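PDB 4QOL: catalase from Bacillus pumilus, which uses its haem to convert hydrogen peroxide to water and oxygen and also shows peroxidase-like reactivity towards phenolic substrates. Local coordinates for the interface of chains A and B. Sequence-based numbering; all coordinates share one arbitrary frame. Chains: chain A/B, Catalase.

The interface of chains A and B. Residues chain A 8-9, 16-17; chain B 394, 396, 399.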
loop_
_atom_site.group_PDB
_atom_site.type_symbol
_atom_site.label_atom_id
_atom_site.label_comp_id
_atom_site.label_asym_id
_atom_site.label_seq_id
_atom_site.Cartn_x
_atom_site.Cartn_y
_atom_site.Cartn_z
ATOM N N ASN A 8 16.972 -11.810 -25.941
ATOM C CA ASN A 8 17.243 -10.465 -25.560
ATOM C C ASN A 8 16.835 -10.156 -24.116
ATOM O O ASN A 8 15.759 -10.499 -23.678
ATOM C CB ASN A 8 16.541 -9.435 -26.432
ATOM C CG ASN A 8 17.034 -9.470 -27.858
ATOM O OD1 ASN A 8 18.251 -9.578 -28.127
ATOM N ND2 ASN A 8 16.099 -9.341 -28.778
ATOM N N LEU A 9 17.709 -9.436 -23.444
ATOM C CA LEU A 9 17.309 -8.675 -22.257
ATOM C C LEU A 9 16.426 -7.533 -22.716
ATOM O O LEU A 9 16.763 -6.878 -23.639
ATOM C CB LEU A 9 18.567 -8.197 -21.521
ATOM C CG LEU A 9 18.288 -7.643 -20.139
ATOM C CD1 LEU A 9 18.235 -8.774 -19.138
ATOM C CD2 LEU A 9 19.381 -6.651 -19.740
ATOM N N PRO A 16 14.119 -4.358 -26.510
ATOM C CA PRO A 16 15.441 -4.909 -26.190
ATOM C C PRO A 16 16.423 -3.875 -25.651
ATOM O O PRO A 16 16.443 -2.728 -26.124
ATOM C CB PRO A 16 15.915 -5.527 -27.514
ATOM C CG PRO A 16 14.646 -5.772 -28.310
ATOM C CD PRO A 16 13.689 -4.703 -27.894
ATOM N N VAL A 17 17.201 -4.274 -24.651
ATOM C CA VAL A 17 18.109 -3.374 -24.007
ATOM C C VAL A 17 19.443 -3.336 -24.795
ATOM O O VAL A 17 20.094 -4.359 -24.939
ATOM C CB VAL A 17 18.334 -3.828 -22.534
ATOM C CG1 VAL A 17 19.550 -3.155 -21.888
ATOM C CG2 VAL A 17 17.059 -3.511 -21.734
ATOM N N LYS B 394 20.653 -11.402 -22.752
ATOM C CA LYS B 394 21.800 -10.561 -22.910
ATOM C C LYS B 394 21.400 -9.294 -23.588
ATOM O O LYS B 394 20.441 -9.263 -24.392
ATOM C CB LYS B 394 22.852 -11.259 -23.778
ATOM C CG LYS B 394 23.259 -12.667 -23.332
ATOM C CD LYS B 394 23.982 -12.722 -21.959
ATOM C CE LYS B 394 24.254 -14.179 -21.541
ATOM N NZ LYS B 394 25.084 -14.322 -20.354
ATOM N N ASN B 396 21.658 -6.304 -26.374
ATOM C CA ASN B 396 21.702 -6.423 -27.793
ATOM C C ASN B 396 22.055 -5.077 -28.393
ATOM O O ASN B 396 21.216 -4.200 -28.494
ATOM C CB ASN B 396 20.382 -6.953 -28.365
ATOM C CG ASN B 396 20.494 -7.229 -29.866
ATOM O OD1 ASN B 396 21.197 -6.499 -30.591
ATOM N ND2 ASN B 396 19.735 -8.196 -30.357
ATOM N N TYR B 399 20.164 -2.457 -30.569
ATOM C CA TYR B 399 19.061 -1.643 -30.060
ATOM C C TYR B 399 19.480 -0.463 -29.201
ATOM O O TYR B 399 18.638 0.114 -28.482
ATOM C CB TYR B 399 18.113 -2.548 -29.315
ATOM C CG TYR B 399 17.386 -3.449 -30.261
ATOM C CD1 TYR B 399 16.305 -2.977 -30.980
ATOM C CD2 TYR B 399 17.792 -4.783 -30.455
ATOM C CE1 TYR B 399 15.612 -3.805 -31.848
ATOM C CE2 TYR B 399 17.100 -5.618 -31.301
ATOM C CZ TYR B 399 16.013 -5.122 -31.988
ATOM O OH TYR B 399 15.325 -5.902 -32.861
HETATM O O HOH W 1 20.678 -10.328 -27.057
HETATM O O HOH W 2 17.304 -0.243 -25.882
#
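A:Pro16 lays its ring over one face of B:Tyr399, with CG 3.8 Å from the centroid of the phenol ring in a CH-pi contact. The neighbouring CB leans towards the CD2 side of the same face, 3.6 Å from that carbon. The phenol is turned to meet the proline by a chi1 of -70°, which sets CG anti to its own carbonyl carbon, while the CB of B:Asn396 lies at the ring edge, in plane. An alanine in place of B:Tyr399 would probably leave the A:Pro16 ring without its flat partner and open a gap beside B:Asn396.

Such an interface, in which the N-terminal arm of one catalase subunit threads through its two-fold-related neighbour, illustrates how an irregular arm is held by an apolar face together with backbone and side-chain amide bonds. B:Asn396 bridges two stretches of the arm: its backbone N donates to A:Val17 O at 2.9 Å, and its side-chain amide ND2 donates to A:Asn8 OD1 at 3.0 Å. The acceptor lies in the amide plane of B:Asn396, although the two amide planes stand 57° apart. Next to A:Asn8, which forms a parallel beta bridge with B:Lys394, A:Leu9 N donates to B:Lys394 O. Water fills in between the two chains: one molecule joins A:Pro16 O to B:Tyr399 O, at the end of the 3-10 helix 397-399, and another sits 2.8 Å from A:Asn8 OD1 and 2.9 Å from B:Lys394 O.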